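Local coordinates for protein Csc2 (Thermofilum pendens, PDB 4TXD) that belongs to the Cas7 family of type I-D CRISPR systems, binds a zinc ion, and probably binds the RNA guide in prokaryotic immune defence, at residues 52-57 and 244-249; 103-108 and 256-261; 167-172 and 349-354; 171-176 and 195-200. All coordinates share one frame; numbering follows the deposited sequence. Where two conformers were deposited one is given.

Contact 1 (52-57 and 244-249)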
loop_
_atom_site.group_PDB
_atom_site.type_symbol
_atom_site.label_atom_id
_atom_site.label_comp_id
_atom_site.label_asym_id
_atom_site.label_seq_id
_atom_site.Cartn_x
_atom_site.Cartn_y
_atom_site.Cartn_z
ATOM N N ARG A 52 -1.971 16.093 -0.637
ATOM C CA ARG A 52 -2.003 14.651 -0.773
ATOM C C ARG A 52 -2.103 14.298 -2.242
ATOM O O ARG A 52 -2.526 15.114 -3.069
ATOM C CB ARG A 52 -3.191 14.064 0.002
ATOM C CG ARG A 52 -4.549 14.454 -0.581
ATOM C CD ARG A 52 -5.678 14.216 0.400
ATOM N NE ARG A 52 -5.843 15.329 1.326
ATOM C CZ ARG A 52 -6.409 15.225 2.525
ATOM N NH1 ARG A 52 -6.841 14.046 2.961
ATOM N NH2 ARG A 52 -6.526 16.297 3.298
ATOM N N ILE A 53 -1.698 13.079 -2.559
ATOM C CA ILE A 53 -1.897 12.533 -3.880
ATOM C C ILE A 53 -2.904 11.386 -3.779
ATOM O O ILE A 53 -2.668 10.401 -3.075
ATOM C CB ILE A 53 -0.582 12.055 -4.472
ATOM C CG1 ILE A 53 0.380 13.254 -4.584
ATOM C CG2 ILE A 53 -0.809 11.367 -5.827
ATOM C CD1 ILE A 53 1.767 12.887 -5.054
ATOM N N GLU A 54 -4.043 11.547 -4.441
ATOM C CA GLU A 54 -5.014 10.460 -4.585
ATOM C C GLU A 54 -4.628 9.503 -5.704
ATOM O O GLU A 54 -4.277 9.939 -6.803
ATOM C CB GLU A 54 -6.408 11.004 -4.882
ATOM C CG GLU A 54 -7.109 11.679 -3.745
ATOM C CD GLU A 54 -8.411 12.285 -4.201
ATOM O OE1 GLU A 54 -8.360 13.314 -4.904
ATOM O OE2 GLU A 54 -9.483 11.732 -3.871
ATOM N N VAL A 55 -4.700 8.200 -5.436
ATOM C CA VAL A 55 -4.552 7.214 -6.495
ATOM C C VAL A 55 -5.800 6.317 -6.557
ATOM O O VAL A 55 -6.250 5.783 -5.537
ATOM C CB VAL A 55 -3.273 6.361 -6.315
ATOM C CG1 VAL A 55 -3.244 5.695 -4.971
ATOM C CG2 VAL A 55 -3.166 5.329 -7.413
ATOM N N VAL A 56 -6.384 6.200 -7.748
ATOM C CA VAL A 56 -7.567 5.355 -7.945
ATOM C C VAL A 56 -7.165 4.174 -8.792
ATOM O O VAL A 56 -6.443 4.326 -9.789
ATOM C CB VAL A 56 -8.732 6.129 -8.606
ATOM C CG1 VAL A 56 -9.890 5.188 -8.977
ATOM C CG2 VAL A 56 -9.231 7.218 -7.678
ATOM N N PHE A 57 -7.617 2.991 -8.392
ATOM C CA PHE A 57 -7.193 1.770 -9.023
ATOM C C PHE A 57 -8.301 0.723 -9.049
ATOM O O PHE A 57 -9.325 0.855 -8.368
ATOM C CB PHE A 57 -5.935 1.211 -8.320
ATOM C CG PHE A 57 -6.124 0.913 -6.841
ATOM C CD1 PHE A 57 -5.984 1.916 -5.881
ATOM C CD2 PHE A 57 -6.398 -0.380 -6.415
ATOM C CE1 PHE A 57 -6.151 1.630 -4.513
ATOM C CE2 PHE A 57 -6.566 -0.679 -5.051
ATOM C CZ PHE A 57 -6.436 0.333 -4.102
ATOM N N ARG A 244 -9.100 3.200 -3.753
ATOM C CA ARG A 244 -8.504 4.531 -3.697
ATOM C C ARG A 244 -7.532 4.581 -2.522
ATOM O O ARG A 244 -7.807 4.018 -1.452
ATOM C CB ARG A 244 -9.574 5.619 -3.546
ATOM C CG ARG A 244 -9.039 7.065 -3.623
ATOM C CD ARG A 244 -10.114 8.080 -3.245
ATOM N NE ARG A 244 -10.279 8.137 -1.795
ATOM C CZ ARG A 244 -9.824 9.116 -1.020
ATOM N NH1 ARG A 244 -9.203 10.171 -1.554
ATOM N NH2 ARG A 244 -10.015 9.051 0.290
ATOM N N ALA A 245 -6.403 5.253 -2.725
ATOM C CA ALA A 245 -5.460 5.501 -1.642
ATOM C C ALA A 245 -5.028 6.958 -1.640
ATOM O O ALA A 245 -5.037 7.624 -2.681
ATOM C CB ALA A 245 -4.251 4.581 -1.755
ATOM N N GLU A 246 -4.702 7.465 -0.454
ATOM C CA GLU A 246 -4.108 8.794 -0.332
ATOM C C GLU A 246 -2.643 8.663 0.089
ATOM O O GLU A 246 -2.322 7.979 1.066
ATOM C CB GLU A 246 -4.892 9.654 0.665
ATOM C CG GLU A 246 -6.238 10.105 0.120
ATOM C CD GLU A 246 -6.965 11.036 1.071
ATOM O OE1 GLU A 246 -6.352 11.462 2.076
ATOM O OE2 GLU A 246 -8.152 11.334 0.820
ATOM N N LEU A 247 -1.762 9.286 -0.687
ATOM C CA LEU A 247 -0.317 9.196 -0.487
ATOM C C LEU A 247 0.174 10.571 -0.053
ATOM O O LEU A 247 -0.006 11.541 -0.777
ATOM C CB LEU A 247 0.396 8.743 -1.769
ATOM C CG LEU A 247 0.393 7.244 -2.086
ATOM C CD1 LEU A 247 -1.017 6.657 -2.132
ATOM C CD2 LEU A 247 1.127 6.969 -3.404
ATOM N N VAL A 248 0.748 10.661 1.143
ATOM C CA VAL A 248 1.149 11.962 1.682
ATOM C C VAL A 248 2.628 11.988 2.073
ATOM O O VAL A 248 3.175 10.984 2.531
ATOM C CB VAL A 248 0.294 12.357 2.925
ATOM C CG1 VAL A 248 -1.165 12.524 2.541
ATOM C CG2 VAL A 248 0.416 11.318 4.008
ATOM N N ASP A 249 3.264 13.139 1.869
ATOM C CA ASP A 249 4.643 13.380 2.301
ATOM C C ASP A 249 5.635 12.348 1.785
ATOM O O ASP A 249 6.612 12.017 2.460
ATOM C CB ASP A 249 4.702 13.448 3.832
ATOM C CG ASP A 249 3.911 14.612 4.378
ATOM O OD1 ASP A 249 3.888 15.662 3.704
ATOM O OD2 ASP A 249 3.301 14.479 5.458
#
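The guanidinium of R52 takes E246 at its edge, NH1 forming a salt bridge to OE1 at 2.8 Å, with the carboxylate turned nearly square to it (planes 86° apart). R244 likewise receives acids at its edge: its NH1 makes a salt bridge to E54 OE2 at 2.8 Å, and NH1 and NH2 together grip E246 OE2, joining the four residues in one salt-bridge network. The F57 ring brings CE1 to 3.4 Å from R244 N at an oblique angle, with A245 N near the plane at its edge. R244 can serve both acids because CG runs anti to the backbone N (chi1 -174°) and the chain then bends at chi3; its NE forms a further salt bridge to D200, and three carboxylates would probably stabilise its buried positive charge. Apart from D200, on the next strand 197-204, these residues lie on antiparallel neighbours 52-61 and 240-247 of the central sheet, consistent with the RRM-like core of a Cas7-family protein. I53 and L247 form one hydrogen-bonded pair, V55 and A245 the next. Between them E54 faces E246 in a non-hydrogen-bonded pair, on the same face as R244. The opposite face is apolar: the small A245 lets V55 CG1 approach its CB to 3.5 Å, and L247 CD1 lies 3.7 Å from that same methyl. L255 and L259 of helix 252-263 pack over this side.

Contact 2 (103-108 and 256-261)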
loop_
_atom_site.group_PDB
_atom_site.type_symbol
_atom_site.label_atom_id
_atom_site.label_comp_id
_atom_site.label_asym_id
_atom_site.label_seq_id
_atom_site.Cartn_x
_atom_site.Cartn_y
_atom_site.Cartn_z
ATOM N N ARG A 103 3.336 -6.314 2.001
ATOM C CA ARG A 103 3.956 -7.615 1.777
ATOM C C ARG A 103 4.556 -7.710 0.364
ATOM O O ARG A 103 5.625 -8.306 0.166
ATOM C CB ARG A 103 2.934 -8.734 2.018
ATOM C CG ARG A 103 3.549 -10.090 2.299
ATOM C CD ARG A 103 3.718 -10.885 1.030
ATOM N NE ARG A 103 4.555 -12.069 1.214
ATOM C CZ ARG A 103 5.879 -12.072 1.106
ATOM N NH1 ARG A 103 6.525 -10.945 0.828
ATOM N NH2 ARG A 103 6.558 -13.198 1.279
ATOM N N GLN A 104 3.878 -7.113 -0.611
ATOM C CA GLN A 104 4.398 -7.070 -1.973
ATOM C C GLN A 104 5.660 -6.193 -2.073
ATOM O O GLN A 104 6.655 -6.587 -2.693
ATOM C CB GLN A 104 3.321 -6.570 -2.947
ATOM C CG GLN A 104 3.791 -6.395 -4.408
ATOM C CD GLN A 104 4.283 -7.689 -5.071
ATOM O OE1 GLN A 104 4.128 -8.791 -4.538
ATOM N NE2 GLN A 104 4.889 -7.545 -6.246
ATOM N N MET A 105 5.634 -5.013 -1.465
ATOM C CA MET A 105 6.825 -4.162 -1.486
ATOM C C MET A 105 8.004 -4.880 -0.852
ATOM O O MET A 105 9.138 -4.795 -1.343
ATOM C CB MET A 105 6.585 -2.827 -0.766
ATOM C CG MET A 105 7.856 -1.948 -0.759
ATOM S SD MET A 105 7.673 -0.308 -0.040
ATOM C CE MET A 105 6.665 0.496 -1.281
ATOM N N LEU A 106 7.731 -5.615 0.198
ATOM C CA LEU A 106 8.733 -6.379 0.869
ATOM C C LEU A 106 9.325 -7.460 -0.044
ATOM O O LEU A 106 10.512 -7.713 -0.031
ATOM C CB LEU A 106 8.174 -6.972 2.135
ATOM C CG LEU A 106 9.106 -7.885 2.881
ATOM C CD1 LEU A 106 10.492 -7.292 3.013
ATOM C CD2 LEU A 106 8.576 -8.338 4.211
ATOM N N GLN A 107 8.471 -8.078 -0.842
ATOM C CA GLN A 107 8.944 -9.141 -1.734
ATOM C C GLN A 107 9.786 -8.518 -2.843
ATOM O O GLN A 107 10.810 -9.077 -3.242
ATOM C CB GLN A 107 7.767 -9.952 -2.298
ATOM C CG GLN A 107 8.169 -11.235 -3.048
ATOM C CD GLN A 107 9.018 -12.184 -2.211
ATOM O OE1 GLN A 107 8.839 -12.305 -0.992
ATOM N NE2 GLN A 107 9.960 -12.856 -2.866
ATOM N N LEU A 108 9.376 -7.346 -3.319
ATOM C CA LEU A 108 10.131 -6.633 -4.333
ATOM C C LEU A 108 11.493 -6.226 -3.768
ATOM O O LEU A 108 12.500 -6.309 -4.472
ATOM C CB LEU A 108 9.357 -5.412 -4.836
ATOM C CG LEU A 108 8.067 -5.745 -5.611
ATOM C CD1 LEU A 108 7.311 -4.486 -5.937
ATOM C CD2 LEU A 108 8.393 -6.501 -6.901
ATOM N N VAL A 256 6.630 6.332 -6.547
ATOM C CA VAL A 256 6.673 5.427 -7.687
ATOM C C VAL A 256 6.731 3.982 -7.235
ATOM O O VAL A 256 6.035 3.130 -7.796
ATOM C CB VAL A 256 7.864 5.734 -8.616
ATOM C CG1 VAL A 256 7.953 4.671 -9.723
ATOM C CG2 VAL A 256 7.702 7.133 -9.204
ATOM N N ALA A 257 7.536 3.694 -6.212
ATOM C CA ALA A 257 7.608 2.329 -5.691
ATOM C C ALA A 257 6.270 1.886 -5.084
ATOM O O ALA A 257 5.922 0.704 -5.133
ATOM C CB ALA A 257 8.724 2.202 -4.650
ATOM N N THR A 258 5.531 2.829 -4.506
ATOM C CA THR A 258 4.238 2.481 -3.924
ATOM C C THR A 258 3.259 2.130 -5.050
ATOM O O THR A 258 2.601 1.091 -5.002
ATOM C CB THR A 258 3.706 3.624 -3.037
ATOM O OG1 THR A 258 4.583 3.759 -1.914
ATOM C CG2 THR A 258 2.293 3.331 -2.521
ATOM N N LEU A 259 3.199 2.980 -6.077
ATOM C CA LEU A 259 2.368 2.695 -7.253
ATOM C C LEU A 259 2.723 1.338 -7.849
ATOM O O LEU A 259 1.855 0.544 -8.192
ATOM C CB LEU A 259 2.523 3.791 -8.314
ATOM C CG LEU A 259 2.025 5.184 -7.924
ATOM C CD1 LEU A 259 2.252 6.171 -9.062
ATOM C CD2 LEU A 259 0.563 5.147 -7.549
ATOM N N TYR A 260 4.015 1.064 -7.937
ATOM C CA TYR A 260 4.512 -0.174 -8.531
ATOM C C TYR A 260 4.217 -1.405 -7.678
ATOM O O TYR A 260 3.955 -2.488 -8.204
ATOM C CB TYR A 260 6.021 -0.043 -8.774
ATOM C CG TYR A 260 6.693 -1.209 -9.457
ATOM C CD1 TYR A 260 6.603 -1.382 -10.839
ATOM C CD2 TYR A 260 7.458 -2.114 -8.729
ATOM C CE1 TYR A 260 7.243 -2.438 -11.465
ATOM C CE2 TYR A 260 8.107 -3.167 -9.350
ATOM C CZ TYR A 260 7.995 -3.323 -10.718
ATOM O OH TYR A 260 8.638 -4.371 -11.327
ATOM N N SER A 261 4.261 -1.254 -6.357
ATOM C CA SER A 261 3.933 -2.375 -5.487
ATOM C C SER A 261 2.465 -2.762 -5.674
ATOM O O SER A 261 2.120 -3.943 -5.697
ATOM C CB SER A 261 4.208 -2.027 -4.018
ATOM O OG SER A 261 5.611 -1.882 -3.779
#
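M105 lays its side chain along S261, with CB 3.3 Å from S261 OG and the terminal CE 3.6 Å from the same oxygen. Its unbranched chain is extended as far as SD (chi1 179°) and then bends at chi3, which turns the methyl toward A257 and T258. One turn further on, L108 sets CD1 3.7 Å from CD2 of the Y260 ring, reaching it obliquely. Q104 joins through its aliphatic part, CG lying 3.2 Å from S261 O. No hydrogen bond links the two segments, and a serine suits this place because its hydroxyl is small and finds its acceptor at home: S261 OG donates to A257 O at 2.9 Å and so is satisfied although buried. That carbonyl also accepts from S261 N, the two donors coming from opposite faces of its plane. In the next shell, Y260 OH is hydrogen-bonded to H337 ND1, which fixes the far end of the ring, and T258 OG1 bonds back to E254 O. The short helical segments cross at 107° with their axes 9.5 Å apart. Helix 94-115 thus lies across helix 252-263, with I173 and F174 of helix 169-174 against M105, and L343 and L347 of helix 343-365 against A257.

Contact 3 (167-172 and 349-354). With ZN (zinc ion), chain B.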
loop_
_atom_site.group_PDB
_atom_site.type_symbol
_atom_site.label_atom_id
_atom_site.label_comp_id
_atom_site.label_asym_id
_atom_site.label_seq_id
_atom_site.Cartn_x
_atom_site.Cartn_y
_atom_site.Cartn_z
ATOM N N PHE A 167 13.665 0.573 9.413
ATOM C CA PHE A 167 14.295 1.521 8.532
ATOM C C PHE A 167 14.177 1.236 7.036
ATOM O O PHE A 167 14.522 2.042 6.259
ATOM C CB PHE A 167 15.745 1.755 8.921
ATOM C CG PHE A 167 16.623 0.571 8.733
ATOM C CD1 PHE A 167 17.170 0.309 7.523
ATOM C CD2 PHE A 167 16.885 -0.272 9.750
ATOM C CE1 PHE A 167 17.975 -0.771 7.339
ATOM C CE2 PHE A 167 17.687 -1.362 9.578
ATOM C CZ PHE A 167 18.234 -1.616 8.362
ATOM N N CYS A 168 13.678 0.074 6.682
ATOM C CA CYS A 168 13.485 -0.263 5.299
ATOM C C CYS A 168 12.277 0.436 4.707
ATOM O O CYS A 168 11.462 0.947 5.393
ATOM C CB CYS A 168 13.415 -1.761 5.116
ATOM S SG CYS A 168 11.794 -2.478 5.302
ATOM N N PRO A 169 12.279 0.453 3.308
ATOM C CA PRO A 169 11.157 1.177 2.722
ATOM C C PRO A 169 9.757 0.737 3.161
ATOM O O PRO A 169 8.928 1.556 3.285
ATOM C CB PRO A 169 11.331 0.943 1.233
ATOM C CG PRO A 169 12.785 0.877 1.032
ATOM C CD PRO A 169 13.191 0.014 2.137
ATOM N N HIS A 170 9.521 -0.528 3.383
ATOM C CA HIS A 170 8.188 -0.917 3.761
ATOM C C HIS A 170 7.869 -0.455 5.171
ATOM O O HIS A 170 6.798 -0.045 5.423
ATOM C CB HIS A 170 7.894 -2.394 3.508
ATOM C CG HIS A 170 8.042 -3.264 4.696
ATOM N ND1 HIS A 170 7.103 -3.326 5.690
ATOM C CD2 HIS A 170 9.025 -4.107 5.058
ATOM C CE1 HIS A 170 7.496 -4.173 6.611
ATOM N NE2 HIS A 170 8.665 -4.656 6.256
ATOM N N CYS A 171 8.845 -0.479 6.048
ATOM C CA CYS A 171 8.645 0.041 7.387
ATOM C C CYS A 171 8.386 1.526 7.409
ATOM O O CYS A 171 7.493 1.961 8.043
ATOM C CB CYS A 171 9.825 -0.279 8.284
ATOM S SG CYS A 171 9.963 -1.973 8.818
ATOM N N THR A 172 9.183 2.283 6.694
ATOM C CA THR A 172 9.082 3.715 6.748
ATOM C C THR A 172 7.879 4.255 6.016
ATOM O O THR A 172 7.345 5.257 6.366
ATOM C CB THR A 172 10.368 4.401 6.275
ATOM O OG1 THR A 172 10.609 4.090 4.925
ATOM C CG2 THR A 172 11.517 3.944 7.091
ATOM N N ARG A 349 17.776 4.806 -0.582
ATOM C CA ARG A 349 18.320 6.118 -0.197
ATOM C C ARG A 349 17.272 6.974 0.517
ATOM O O ARG A 349 17.559 7.614 1.530
ATOM C CB ARG A 349 18.834 6.894 -1.417
ATOM C CG ARG A 349 20.186 6.444 -1.981
ATOM C CD ARG A 349 20.505 7.173 -3.299
ATOM N NE ARG A 349 20.366 8.618 -3.163
ATOM C CZ ARG A 349 19.497 9.370 -3.839
ATOM N NH1 ARG A 349 18.685 8.833 -4.736
ATOM N NH2 ARG A 349 19.446 10.675 -3.622
ATOM N N SER A 350 16.059 6.991 -0.026
ATOM C CA SER A 350 14.960 7.759 0.559
ATOM C C SER A 350 14.539 7.212 1.928
ATOM O O SER A 350 14.184 7.972 2.838
ATOM C CB SER A 350 13.761 7.759 -0.390
ATOM O OG SER A 350 12.815 8.736 -0.021
ATOM N N SER A 351 14.588 5.913 2.093
ATOM C CA SER A 351 14.131 5.315 3.312
ATOM C C SER A 351 15.102 5.586 4.436
ATOM O O SER A 351 14.710 5.911 5.504
ATOM C CB SER A 351 13.927 3.822 3.171
ATOM O OG SER A 351 13.248 3.256 4.235
ATOM N N ILE A 352 16.383 5.442 4.149
ATOM C CA ILE A 352 17.381 5.659 5.169
ATOM C C ILE A 352 17.410 7.138 5.522
ATOM O O ILE A 352 17.655 7.482 6.627
ATOM C CB ILE A 352 18.747 5.093 4.763
ATOM C CG1 ILE A 352 19.641 4.949 5.965
ATOM C CG2 ILE A 352 19.354 5.944 3.690
ATOM C CD1 ILE A 352 19.197 3.842 6.871
ATOM N N ASP A 353 17.097 7.981 4.566
ATOM C CA ASP A 353 16.974 9.386 4.805
ATOM C C ASP A 353 15.871 9.682 5.818
ATOM O O ASP A 353 16.080 10.371 6.772
ATOM C CB ASP A 353 16.697 10.124 3.523
ATOM C CG ASP A 353 16.669 11.600 3.699
ATOM O OD1 ASP A 353 17.626 12.157 4.213
ATOM O OD2 ASP A 353 15.693 12.200 3.319
ATOM N N PHE A 354 14.697 9.126 5.577
ATOM C CA PHE A 354 13.605 9.233 6.519
ATOM C C PHE A 354 13.983 8.745 7.915
ATOM O O PHE A 354 13.696 9.373 8.887
ATOM C CB PHE A 354 12.396 8.459 6.008
ATOM C CG PHE A 354 11.172 8.622 6.839
ATOM C CD1 PHE A 354 10.275 9.600 6.569
ATOM C CD2 PHE A 354 10.939 7.796 7.885
ATOM C CE1 PHE A 354 9.154 9.740 7.318
ATOM C CE2 PHE A 354 9.825 7.935 8.643
ATOM C CZ PHE A 354 8.933 8.908 8.357
HETATM ZN ZN ZN B . 11.633 -2.971 7.437
#
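S351 OG donates to F167 O at 2.7 Å, coming from above the carbonyl plane, and stands 2.9 Å from T172 OG1, which has weaker alternatives in C168 O and P169 O. S351 OG lies anti to the backbone N (chi1 -168°), a turn that brings it over the start of helix 169-174; serine's short side chain fits against P169, whose CG is 3.8 Å from S351 CB. An alanine here is likely to leave F167 O without its donor and to remove the hydroxyl that T172 OG1 meets. Apolar packing flanks this polar centre: F167 CD1 touches I352 CD1 at 4.1 Å, the two side chains lying side by side, and F354 CD2 slides past T172 CB at 3.8 Å. Metal bonds make up the third group. C168 SG and C171 SG hold the zinc ion at 2.2 and 2.4 Å, with C146 and D165 completing the site. C168 is also the N-cap of the helix, its sulfur accepting a weak bond from C171 N, which would help soften the thiolate charge. The zinc-binding turn is therefore anchored by the metal through its thiolates, and by hydrogen bonding to a buried serine of helix 343-365.

Contact 4 (171-176 and 195-200). With ZN (zinc ion), chain B.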
loop_
_atom_site.group_PDB
_atom_site.type_symbol
_atom_site.label_atom_id
_atom_site.label_comp_id
_atom_site.label_asym_id
_atom_site.label_seq_id
_atom_site.Cartn_x
_atom_site.Cartn_y
_atom_site.Cartn_z
ATOM N N CYS A 171 8.845 -0.479 6.048
ATOM C CA CYS A 171 8.645 0.041 7.387
ATOM C C CYS A 171 8.386 1.526 7.409
ATOM O O CYS A 171 7.493 1.961 8.043
ATOM C CB CYS A 171 9.825 -0.279 8.284
ATOM S SG CYS A 171 9.963 -1.973 8.818
ATOM N N THR A 172 9.183 2.283 6.694
ATOM C CA THR A 172 9.082 3.715 6.748
ATOM C C THR A 172 7.879 4.255 6.016
ATOM O O THR A 172 7.345 5.257 6.366
ATOM C CB THR A 172 10.368 4.401 6.275
ATOM O OG1 THR A 172 10.609 4.090 4.925
ATOM C CG2 THR A 172 11.517 3.944 7.091
ATOM N N ILE A 173 7.457 3.561 4.988
ATOM C CA ILE A 173 6.335 4.051 4.201
ATOM C C ILE A 173 4.998 3.634 4.820
ATOM O O ILE A 173 4.086 4.453 4.956
ATOM C CB ILE A 173 6.403 3.536 2.736
ATOM C CG1 ILE A 173 7.553 4.227 1.987
ATOM C CG2 ILE A 173 5.093 3.807 2.012
ATOM C CD1 ILE A 173 7.891 3.556 0.661
ATOM N N PHE A 174 4.883 2.363 5.187
ATOM C CA PHE A 174 3.612 1.838 5.663
ATOM C C PHE A 174 3.499 1.816 7.187
ATOM O O PHE A 174 2.439 1.484 7.735
ATOM C CB PHE A 174 3.378 0.435 5.095
ATOM C CG PHE A 174 3.234 0.422 3.607
ATOM C CD1 PHE A 174 2.055 0.857 3.012
ATOM C CD2 PHE A 174 4.281 -0.005 2.796
ATOM C CE1 PHE A 174 1.915 0.859 1.618
ATOM C CE2 PHE A 174 4.154 -0.011 1.397
ATOM C CZ PHE A 174 2.973 0.426 0.808
ATOM N N GLY A 175 4.593 2.145 7.872
ATOM C CA GLY A 175 4.538 2.287 9.319
ATOM C C GLY A 175 5.038 1.131 10.161
ATOM O O GLY A 175 5.149 -0.011 9.704
ATOM N N ALA A 176 5.317 1.434 11.426
ATOM C CA ALA A 176 5.859 0.454 12.356
ATOM C C ALA A 176 5.792 0.987 13.775
ATOM O O ALA A 176 5.820 2.203 13.995
ATOM C CB ALA A 176 7.313 0.102 11.992
ATOM N N THR A 195 1.432 5.107 8.773
ATOM C CA THR A 195 1.484 4.974 7.311
ATOM C C THR A 195 1.264 6.311 6.581
ATOM O O THR A 195 0.421 7.134 6.968
ATOM C CB THR A 195 0.441 3.936 6.807
ATOM O OG1 THR A 195 0.600 3.752 5.393
ATOM C CG2 THR A 195 -0.999 4.397 7.107
ATOM N N ARG A 196 2.042 6.530 5.525
ATOM C CA ARG A 196 1.868 7.690 4.662
ATOM C C ARG A 196 1.048 7.282 3.429
ATOM O O ARG A 196 0.843 8.066 2.508
ATOM C CB ARG A 196 3.239 8.274 4.264
ATOM C CG ARG A 196 3.777 9.324 5.272
ATOM C CD ARG A 196 5.212 9.782 4.932
ATOM N NE ARG A 196 6.142 8.675 5.093
ATOM C CZ ARG A 196 7.268 8.504 4.406
ATOM N NH1 ARG A 196 7.649 9.386 3.484
ATOM N NH2 ARG A 196 8.008 7.437 4.658
ATOM N N VAL A 197 0.590 6.038 3.446
ATOM C CA VAL A 197 -0.286 5.475 2.406
ATOM C C VAL A 197 -1.581 5.019 3.085
ATOM O O VAL A 197 -1.596 4.002 3.772
ATOM C CB VAL A 197 0.381 4.282 1.673
ATOM C CG1 VAL A 197 -0.557 3.677 0.604
ATOM C CG2 VAL A 197 1.719 4.713 1.056
ATOM N N ARG A 198 -2.643 5.808 2.942
ATOM C CA ARG A 198 -3.920 5.510 3.582
ATOM C C ARG A 198 -4.923 4.964 2.566
ATOM O O ARG A 198 -5.310 5.673 1.644
ATOM C CB ARG A 198 -4.499 6.762 4.242
ATOM C CG ARG A 198 -3.763 7.227 5.483
ATOM C CD ARG A 198 -4.752 7.686 6.552
ATOM N NE ARG A 198 -4.596 9.092 6.912
ATOM C CZ ARG A 198 -5.413 10.067 6.517
ATOM N NH1 ARG A 198 -6.452 9.801 5.735
ATOM N NH2 ARG A 198 -5.188 11.316 6.903
ATOM N N PHE A 199 -5.351 3.726 2.747
ATOM C CA PHE A 199 -6.320 3.123 1.827
ATOM C C PHE A 199 -7.763 3.377 2.243
ATOM O O PHE A 199 -8.096 3.254 3.425
ATOM C CB PHE A 199 -6.120 1.611 1.726
ATOM C CG PHE A 199 -4.920 1.199 0.933
ATOM C CD1 PHE A 199 -4.958 1.186 -0.456
ATOM C CD2 PHE A 199 -3.751 0.807 1.580
ATOM C CE1 PHE A 199 -3.844 0.797 -1.200
ATOM C CE2 PHE A 199 -2.635 0.415 0.852
ATOM C CZ PHE A 199 -2.674 0.412 -0.540
ATOM N N ASP A 200 -8.616 3.691 1.267
ATOM C CA ASP A 200 -10.061 3.472 1.404
ATOM C C ASP A 200 -10.285 1.964 1.427
ATOM O O ASP A 200 -9.407 1.204 1.019
ATOM C CB ASP A 200 -10.852 4.070 0.227
ATOM C CG ASP A 200 -10.944 5.571 0.255
ATOM O OD1 ASP A 200 -10.293 6.228 1.093
ATOM O OD2 ASP A 200 -11.680 6.101 -0.612
HETATM ZN ZN ZN B . 11.633 -2.971 7.437
HETATM O O HOH W 1 10.611 6.663 3.839
HETATM O O HOH W 2 5.417 7.071 7.305
#
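R196 NH2 reaches T172 O from high above the carbonyl plane, 65° out of it, yet the N-H points almost straight at the oxygen, 2.8 Å away. Two waters join the same guanidinium in its plane, at the edge, one accepting from NH2 and hydrogen-bonded to T172 OG1, the other accepting from NE and donating to T172 O. The long arginine bends at chi3 (-66°) to bring this end beside the helix, and NH1 makes a salt bridge to E254 and donates to the backbone O of D249. A leucine in its place would probably leave T172 O without its direct donor, strand the two waters and deprive E254 of its salt-bridge mate. The backbone repeats the link, R196 N donating to I173 O at 3.0 Å nearly along the C=O axis. What is joined is the end of helix 169-174, which starts at the zinc site, and the start of strand 197-204 in the central sheet. G175, just past the helix, takes a positive phi (100°); a CB there would jam against the carbonyl O of F174, besides crowding T195 N. In the apolar part, I173 CG2 sits over the centre of one face of the F174 ring and meets V197 CG2 at 3.6 Å, while F174 CE1 lies 3.8 Å from V197 CB. T195 OG1 donates forward to V197 O.

In the fold
The contacts build outward from the central antiparallel sheet to the zinc site. Contacts 1 and 4 have centres 11 Å apart and meet on neighbouring strands 240-247 and 197-204. Contacts 1 and 2 have centres 15 Å apart yet touch, helix 252-263 following strand 240-247 directly in the chain and packing L259 on V55. Contacts 3 and 4 share C171 and T172 of helix 169-174, which M105 of contact 2 also touches. Along the chain, 52-57 and 103-108 come first, then the zinc segments and 195-200, then 244-249, 256-261 and finally 349-354. Segments far apart in sequence thus join the sheet to the zinc-bearing helix 169-174 in a probable RNA-binding protein of the Cas7 family.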